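Tryptophan--tRNA ligase (Mycoplasma pneumoniae, PDB 2YY5) probably catalyses the ATP-dependent attachment of tryptophan to its tRNA, working as a homodimeric class I aminoacyl-tRNA synthetase. Local coordinates at residues 5-10 against 150-155; 106-111 against 157-162. The protein carries 1 engineered substitution. All coordinates share one frame; numbering follows the deposited sequence.

Interaction 1: 5-10 against 150-155; sequences KRALTG and IVPVGN. With WSA (5'-O-[(L-tryptophylamino)sulfonyl]adenosine), chain J.
Thr9 and Val153 meet beyond the CZ3 edge of the bound indole of tryptophanyl sulfamoyl adenosine, one on either side of its plane. Gly10 lies over the face on the Thr9 side, its CA 3.7 Å from CE3 of WSA. At the edge, Thr9 OG1 comes to 3.6 Å from CZ3 of WSA and Val153 CG1 to 3.5 Å from the same carbon; Val151 CG1 stands beside CH2, so that a hydroxyl and two valine methyls line the CZ3-CH2 edge. Farther off, strands 6-10 and 150-152 run parallel at 38°, paired by one bridge, Ala7 to Ile150. Two backbone bonds flank it, Ile150 N to Arg6 O and Leu8 N to Ile150 O, each 3.2 Å. Ile150 turns CG1 between its backbone N and carbonyl carbon (chi1 77°), bringing CD1 against Ala7 CB. Where the strands diverge, Thr9 holds OG1 anti to its backbone N (chi1 -166°) and donates to Pro152 O at 2.8 Å, with its CB beside the proline CG. Gly154 N bonds O3' of WSA at 3.1 Å and, weakly, O2'. The Thr9 proton is thus spent on the backbone, the hydroxyl offers the indole mainly its oxygen, and the strand pairing also shapes the tryptophan pocket.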
loop_
_atom_site.group_PDB
_atom_site.type_symbol
_atom_site.label_atom_id
_atom_site.label_comp_id
_atom_site.label_asym_id
_atom_site.label_seq_id
_atom_site.Cartn_x
_atom_site.Cartn_y
_atom_site.Cartn_z
ATOM N N LYS B 5 1.625 -6.374 29.639
ATOM C CA LYS B 5 1.250 -5.246 28.774
ATOM C C LYS B 5 2.270 -5.102 27.639
ATOM O O LYS B 5 3.461 -5.293 27.858
ATOM C CB LYS B 5 1.192 -3.950 29.577
ATOM C CG LYS B 5 2.331 -3.744 30.574
ATOM C CD LYS B 5 2.751 -2.267 30.733
ATOM C CE LYS B 5 1.635 -1.334 31.249
ATOM N NZ LYS B 5 2.109 0.091 31.368
ATOM N N ARG B 6 1.785 -4.771 26.455
ATOM C CA ARG B 6 2.599 -4.686 25.240
ATOM C C ARG B 6 2.996 -3.312 24.679
ATOM O O ARG B 6 2.177 -2.395 24.663
ATOM C CB ARG B 6 1.854 -5.462 24.158
ATOM C CG ARG B 6 2.513 -5.562 22.803
ATOM C CD ARG B 6 1.650 -6.387 21.817
ATOM N NE ARG B 6 1.415 -7.751 22.295
ATOM C CZ ARG B 6 0.336 -8.475 22.009
ATOM N NH1 ARG B 6 0.217 -9.704 22.495
ATOM N NH2 ARG B 6 -0.626 -7.971 21.243
ATOM N N ALA B 7 4.223 -3.219 24.141
ATOM C CA ALA B 7 4.775 -1.984 23.535
ATOM C C ALA B 7 5.299 -2.179 22.100
ATOM O O ALA B 7 6.017 -3.141 21.811
ATOM C CB ALA B 7 5.914 -1.453 24.400
ATOM N N LEU B 8 4.948 -1.260 21.205
ATOM C CA LEU B 8 5.398 -1.328 19.817
ATOM C C LEU B 8 5.934 0.016 19.354
ATOM O O LEU B 8 5.358 1.066 19.664
ATOM C CB LEU B 8 4.255 -1.727 18.880
ATOM C CG LEU B 8 4.735 -1.659 17.420
ATOM C CD1 LEU B 8 5.141 -3.053 16.956
ATOM C CD2 LEU B 8 3.660 -1.095 16.530
ATOM N N THR B 9 7.034 -0.017 18.609
ATOM C CA THR B 9 7.623 1.207 18.079
ATOM C C THR B 9 8.506 0.877 16.894
ATOM O O THR B 9 9.079 -0.219 16.810
ATOM C CB THR B 9 8.458 1.990 19.143
ATOM O OG1 THR B 9 8.727 3.307 18.645
ATOM C CG2 THR B 9 9.789 1.304 19.444
ATOM N N GLY B 10 8.592 1.823 15.965
ATOM C CA GLY B 10 9.406 1.625 14.788
ATOM C C GLY B 10 10.404 2.749 14.611
ATOM O O GLY B 10 10.118 3.906 14.927
ATOM N N ILE B 150 0.866 0.497 24.438
ATOM C CA ILE B 150 1.495 1.786 24.245
ATOM C C ILE B 150 2.415 1.803 23.026
ATOM O O ILE B 150 2.809 0.761 22.496
ATOM C CB ILE B 150 2.286 2.256 25.513
ATOM C CG1 ILE B 150 3.630 1.525 25.646
ATOM C CG2 ILE B 150 1.417 2.071 26.746
ATOM C CD1 ILE B 150 3.515 0.084 25.938
ATOM N N VAL B 151 2.729 3.009 22.572
ATOM C CA VAL B 151 3.590 3.202 21.428
ATOM C C VAL B 151 4.568 4.285 21.840
ATOM O O VAL B 151 4.256 5.473 21.772
ATOM C CB VAL B 151 2.781 3.663 20.189
ATOM C CG1 VAL B 151 3.707 3.909 19.013
ATOM C CG2 VAL B 151 1.757 2.611 19.825
ATOM N N PRO B 152 5.758 3.885 22.312
ATOM C CA PRO B 152 6.752 4.877 22.734
ATOM C C PRO B 152 7.420 5.604 21.570
ATOM O O PRO B 152 8.123 4.990 20.752
ATOM C CB PRO B 152 7.723 4.055 23.582
ATOM C CG PRO B 152 7.600 2.678 23.032
ATOM C CD PRO B 152 6.128 2.532 22.767
ATOM N N VAL B 153 7.195 6.917 21.509
ATOM C CA VAL B 153 7.738 7.738 20.434
ATOM C C VAL B 153 8.047 9.163 20.864
ATOM O O VAL B 153 7.720 9.576 21.975
ATOM C CB VAL B 153 6.742 7.835 19.269
ATOM C CG1 VAL B 153 6.695 6.542 18.500
ATOM C CG2 VAL B 153 5.367 8.159 19.821
ATOM N N GLY B 154 8.665 9.911 19.954
ATOM C CA GLY B 154 8.997 11.296 20.222
ATOM C C GLY B 154 7.767 12.164 20.030
ATOM O O GLY B 154 6.770 11.733 19.441
ATOM N N ASN B 155 7.840 13.392 20.530
ATOM C CA ASN B 155 6.738 14.330 20.435
ATOM C C ASN B 155 6.208 14.464 19.017
ATOM O O ASN B 155 5.006 14.408 18.796
ATOM C CB ASN B 155 7.180 15.701 20.927
ATOM C CG ASN B 155 6.051 16.702 20.933
ATOM O OD1 ASN B 155 5.127 16.604 21.734
ATOM N ND2 ASN B 155 6.111 17.665 20.025
HETATM C CD2 WSA J . 6.870 4.210 13.715
HETATM C CE3 WSA J . 7.129 4.539 15.040
HETATM C CZ3 WSA J . 6.323 4.020 16.045
HETATM C CH2 WSA J . 5.262 3.177 15.722
HETATM C CZ2 WSA J . 5.005 2.852 14.396
HETATM C CE2 WSA J . 5.813 3.371 13.391
HETATM N N11 WSA J . 5.816 3.217 12.069
HETATM C CD1 WSA J . 6.821 3.912 11.545
HETATM C CG WSA J . 7.491 4.533 12.514
HETATM C CB WSA J . 8.723 5.417 12.330
HETATM C CA WSA J . 8.458 6.853 12.791
HETATM N NH3 WSA J . 7.326 7.430 12.054
HETATM C C WSA J . 9.715 7.690 12.540
HETATM O O WSA J . 9.981 8.080 11.408
HETATM N NS WSA J . 10.484 7.960 13.590
HETATM S S WSA J . 11.988 8.358 13.101
HETATM O O1S WSA J . 12.599 7.220 12.337
HETATM O O2S WSA J . 11.939 9.561 12.206
HETATM O "O5'" WSA J . 12.734 8.628 14.293
HETATM C "C5'" WSA J . 12.751 7.636 15.325
HETATM C "C4'" WSA J . 12.235 8.126 16.682
HETATM O "O4'" WSA J . 12.995 9.271 17.108
HETATM C "C3'" WSA J . 10.766 8.555 16.671
HETATM O "O3'" WSA J . 10.137 8.150 17.890
HETATM C "C2'" WSA J . 10.885 10.078 16.633
HETATM O "O2'" WSA J . 9.715 10.667 17.209
HETATM C "C1'" WSA J . 12.058 10.242 17.598
HETATM N N9 WSA J . 12.636 11.601 17.469
HETATM C C8 WSA J . 13.026 12.158 16.325
HETATM N N7 WSA J . 13.552 13.356 16.566
HETATM C C5 WSA J . 13.497 13.565 17.880
HETATM C C4 WSA J . 12.903 12.448 18.453
HETATM N N3 WSA J . 12.728 12.414 19.785
HETATM C C2 WSA J . 13.117 13.425 20.543
HETATM N N1 WSA J . 13.687 14.499 20.027
HETATM C C6 WSA J . 13.893 14.603 18.705
HETATM N N6 WSA J . 14.483 15.681 18.189
#

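Interaction 2: 106-111 against 157-162; sequences QRMTQF and QKQHLE. With WSA (5'-O-[(L-tryptophylamino)sulfonyl]adenosine), chain J; SO4 (sulfate ion), chain I.
Met108 and Gln159, whose CA atoms stand 7.1 Å apart, bring together the starts of two helices, for Met108 is the N-cap of helix 109-115 and Gln157 that of helix 158-175. The main polar link is one amide. Gln159 runs extended beyond CG and delivers OE1 to the first turn of the other helix, where it accepts from Thr109 N at 2.7 Å. That bond is nearly straight (163°) and uses a lone pair in the amide plane. Thr109 OG1 adds a second donor to the same oxygen at 3.1 Å, but from 48° above the plane; chi1 at 62° puts this hydroxyl between the backbone N and the carbonyl carbon. Two donors thus grip OE1, and the partial positive charge at the helix start would probably favour this carbonyl oxygen. Met108 slides past the amide in the opposite direction, its CE 3.7 Å from Gln159 NE2, and its sulfur lies obliquely to the His160 ring.

On the ligand side, His160 ND1 donates to Gln157 OE1 at 2.9 Å, the oxygen lying close to the imidazole plane. The ammonium NH3 of WSA donates to this oxygen too, at 2.8 Å. His160 is therefore a second-shell residue that positions a first-shell acceptor, and helix 131-144 packs against it through Pro136 and Met139. A sulfate ion, probably from the crystallisation liquor, sits at the edge of the ring and is also bonded by Tyr135. The run Gly154 to Gln157 fits the GxDQ motif of the tryptophanyl and tyrosyl class I enzymes; here the glutamine is the N-cap of helix 158-175 and binds the amino group of the analogue, consistent with recognition of the substrate's.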
loop_
_atom_site.group_PDB
_atom_site.type_symbol
_atom_site.label_atom_id
_atom_site.label_comp_id
_atom_site.label_asym_id
_atom_site.label_seq_id
_atom_site.Cartn_x
_atom_site.Cartn_y
_atom_site.Cartn_z
ATOM N N GLN B 106 -3.869 14.930 4.122
ATOM C CA GLN B 106 -3.309 16.189 3.628
ATOM C C GLN B 106 -3.102 17.261 4.690
ATOM O O GLN B 106 -2.278 18.156 4.520
ATOM C CB GLN B 106 -4.187 16.734 2.511
ATOM C CG GLN B 106 -4.099 15.906 1.255
ATOM C CD GLN B 106 -5.026 16.389 0.169
ATOM O OE1 GLN B 106 -4.829 16.076 -1.008
ATOM N NE2 GLN B 106 -6.053 17.147 0.553
ATOM N N ARG B 107 -3.856 17.176 5.782
ATOM C CA ARG B 107 -3.723 18.144 6.864
ATOM C C ARG B 107 -2.584 17.770 7.815
ATOM O O ARG B 107 -2.237 18.553 8.701
ATOM C CB ARG B 107 -5.032 18.269 7.661
ATOM C CG ARG B 107 -6.118 19.119 7.007
ATOM C CD ARG B 107 -6.830 18.351 5.915
ATOM N NE ARG B 107 -7.960 19.065 5.323
ATOM C CZ ARG B 107 -7.859 19.984 4.366
ATOM N NH1 ARG B 107 -8.952 20.573 3.894
ATOM N NH2 ARG B 107 -6.672 20.316 3.872
ATOM N N MET B 108 -2.006 16.579 7.641
ATOM C CA MET B 108 -0.903 16.149 8.505
ATOM C C MET B 108 0.220 17.181 8.413
ATOM O O MET B 108 0.663 17.543 7.323
ATOM C CB MET B 108 -0.384 14.770 8.085
ATOM C CG MET B 108 -1.356 13.617 8.303
ATOM S SD MET B 108 -1.557 13.118 10.033
ATOM C CE MET B 108 -3.107 13.926 10.444
ATOM N N THR B 109 0.675 17.661 9.563
ATOM C CA THR B 109 1.727 18.664 9.592
ATOM C C THR B 109 3.013 18.152 8.968
ATOM O O THR B 109 3.709 18.887 8.272
ATOM C CB THR B 109 2.019 19.141 11.040
ATOM O OG1 THR B 109 2.490 18.040 11.827
ATOM C CG2 THR B 109 0.754 19.706 11.675
ATOM N N GLN B 110 3.329 16.889 9.212
ATOM C CA GLN B 110 4.543 16.310 8.665
ATOM C C GLN B 110 4.492 16.290 7.143
ATOM O O GLN B 110 5.514 16.429 6.480
ATOM C CB GLN B 110 4.730 14.893 9.187
ATOM C CG GLN B 110 6.153 14.565 9.557
ATOM C CD GLN B 110 6.522 15.076 10.930
ATOM O OE1 GLN B 110 5.758 14.919 11.884
ATOM N NE2 GLN B 110 7.703 15.676 11.048
ATOM N N PHE B 111 3.299 16.112 6.587
ATOM C CA PHE B 111 3.145 16.083 5.136
ATOM C C PHE B 111 3.339 17.466 4.541
ATOM O O PHE B 111 3.993 17.620 3.514
ATOM C CB PHE B 111 1.762 15.574 4.744
ATOM C CG PHE B 111 1.487 15.671 3.275
ATOM C CD1 PHE B 111 2.277 14.983 2.358
ATOM C CD2 PHE B 111 0.451 16.458 2.803
ATOM C CE1 PHE B 111 2.037 15.082 0.994
ATOM C CE2 PHE B 111 0.204 16.563 1.436
ATOM C CZ PHE B 111 0.997 15.875 0.531
ATOM N N GLN B 157 5.723 12.613 16.786
ATOM C CA GLN B 157 4.881 11.521 16.319
ATOM C C GLN B 157 3.461 11.519 16.877
ATOM O O GLN B 157 2.734 10.542 16.694
ATOM C CB GLN B 157 5.554 10.188 16.641
ATOM C CG GLN B 157 6.793 9.946 15.815
ATOM C CD GLN B 157 6.492 10.017 14.337
ATOM O OE1 GLN B 157 5.914 9.093 13.767
ATOM N NE2 GLN B 157 6.858 11.130 13.711
ATOM N N LYS B 158 3.060 12.611 17.532
ATOM C CA LYS B 158 1.728 12.704 18.130
ATOM C C LYS B 158 0.555 12.656 17.153
ATOM O O LYS B 158 -0.403 11.916 17.380
ATOM C CB LYS B 158 1.602 13.963 18.992
ATOM C CG LYS B 158 0.183 14.179 19.530
ATOM C CD LYS B 158 0.078 15.376 20.462
ATOM C CE LYS B 158 0.565 15.034 21.856
ATOM N NZ LYS B 158 1.926 14.431 21.819
ATOM N N GLN B 159 0.611 13.451 16.089
ATOM C CA GLN B 159 -0.473 13.465 15.107
ATOM C C GLN B 159 -0.709 12.066 14.551
ATOM O O GLN B 159 -1.853 11.658 14.332
ATOM C CB GLN B 159 -0.156 14.397 13.933
ATOM C CG GLN B 159 -0.775 15.781 13.999
ATOM C CD GLN B 159 -0.982 16.384 12.610
ATOM O OE1 GLN B 159 -0.076 16.388 11.773
ATOM N NE2 GLN B 159 -2.182 16.894 12.364
ATOM N N HIS B 160 0.383 11.347 14.312
ATOM C CA HIS B 160 0.305 9.999 13.770
ATOM C C HIS B 160 -0.437 9.069 14.717
ATOM O O HIS B 160 -1.264 8.266 14.280
ATOM C CB HIS B 160 1.711 9.485 13.478
ATOM C CG HIS B 160 2.376 10.199 12.344
ATOM N ND1 HIS B 160 3.743 10.339 12.250
ATOM C CD2 HIS B 160 1.856 10.801 11.248
ATOM C CE1 HIS B 160 4.038 11.000 11.143
ATOM N NE2 HIS B 160 2.910 11.293 10.517
ATOM N N LEU B 161 -0.156 9.179 16.013
ATOM C CA LEU B 161 -0.849 8.343 16.979
ATOM C C LEU B 161 -2.341 8.678 16.995
ATOM O O LEU B 161 -3.185 7.797 17.137
ATOM C CB LEU B 161 -0.235 8.505 18.370
ATOM C CG LEU B 161 0.644 7.305 18.750
ATOM C CD1 LEU B 161 -0.207 6.054 18.746
ATOM C CD2 LEU B 161 1.807 7.141 17.768
ATOM N N GLU B 162 -2.665 9.952 16.824
ATOM C CA GLU B 162 -4.055 10.377 16.793
ATOM C C GLU B 162 -4.756 9.818 15.549
ATOM O O GLU B 162 -5.864 9.290 15.656
ATOM C CB GLU B 162 -4.138 11.907 16.806
ATOM C CG GLU B 162 -3.394 12.544 17.977
ATOM C CD GLU B 162 -3.423 14.072 17.951
ATOM O OE1 GLU B 162 -3.084 14.675 16.904
ATOM O OE2 GLU B 162 -3.774 14.673 18.987
HETATM C CD2 WSA J . 6.870 4.210 13.715
HETATM C CE3 WSA J . 7.129 4.539 15.040
HETATM C CZ3 WSA J . 6.323 4.020 16.045
HETATM C CH2 WSA J . 5.262 3.177 15.722
HETATM C CZ2 WSA J . 5.005 2.852 14.396
HETATM C CE2 WSA J . 5.813 3.371 13.391
HETATM N N11 WSA J . 5.816 3.217 12.069
HETATM C CD1 WSA J . 6.821 3.912 11.545
HETATM C CG WSA J . 7.491 4.533 12.514
HETATM C CB WSA J . 8.723 5.417 12.330
HETATM C CA WSA J . 8.458 6.853 12.791
HETATM N NH3 WSA J . 7.326 7.430 12.054
HETATM C C WSA J . 9.715 7.690 12.540
HETATM O O WSA J . 9.981 8.080 11.408
HETATM N NS WSA J . 10.484 7.960 13.590
HETATM S S WSA J . 11.988 8.358 13.101
HETATM O O1S WSA J . 12.599 7.220 12.337
HETATM O O2S WSA J . 11.939 9.561 12.206
HETATM O "O5'" WSA J . 12.734 8.628 14.293
HETATM C "C5'" WSA J . 12.751 7.636 15.325
HETATM C "C4'" WSA J . 12.235 8.126 16.682
HETATM O "O4'" WSA J . 12.995 9.271 17.108
HETATM C "C3'" WSA J . 10.766 8.555 16.671
HETATM O "O3'" WSA J . 10.137 8.150 17.890
HETATM C "C2'" WSA J . 10.885 10.078 16.633
HETATM O "O2'" WSA J . 9.715 10.667 17.209
HETATM C "C1'" WSA J . 12.058 10.242 17.598
HETATM N N9 WSA J . 12.636 11.601 17.469
HETATM C C8 WSA J . 13.026 12.158 16.325
HETATM N N7 WSA J . 13.552 13.356 16.566
HETATM C C5 WSA J . 13.497 13.565 17.880
HETATM C C4 WSA J . 12.903 12.448 18.453
HETATM N N3 WSA J . 12.728 12.414 19.785
HETATM C C2 WSA J . 13.117 13.425 20.543
HETATM N N1 WSA J . 13.687 14.499 20.027
HETATM C C6 WSA J . 13.893 14.603 18.705
HETATM N N6 WSA J . 14.483 15.681 18.189
HETATM S S SO4 I . 7.860 11.017 10.244
HETATM O O1 SO4 I . 6.725 11.893 9.941
HETATM O O2 SO4 I . 7.577 10.273 11.483
HETATM O O3 SO4 I . 8.049 10.059 9.133
HETATM O O4 SO4 I . 9.070 11.841 10.406
#

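Both contacts border the same bound adenylate analogue, and their centres lie 16 Å apart. Interaction 1 is buried and built on strand pairing: it joins strands 6-11 and 150-152, bringing together the two halves of a Rossmann-type parallel sheet. Interaction 2 is only partly buried, lies nearer the periphery, and joins helix starts through polar side chains. The chain leads directly from strand 150-152 into helix 158-175, and the turn between them carries several of the ligand-binding residues. Leu161 links the two, its CD2 packing on CG1 of Val151 at 4.0 Å. Interaction 1 borders the indole and bonds the ribose, whereas interaction 2 bonds the amino group.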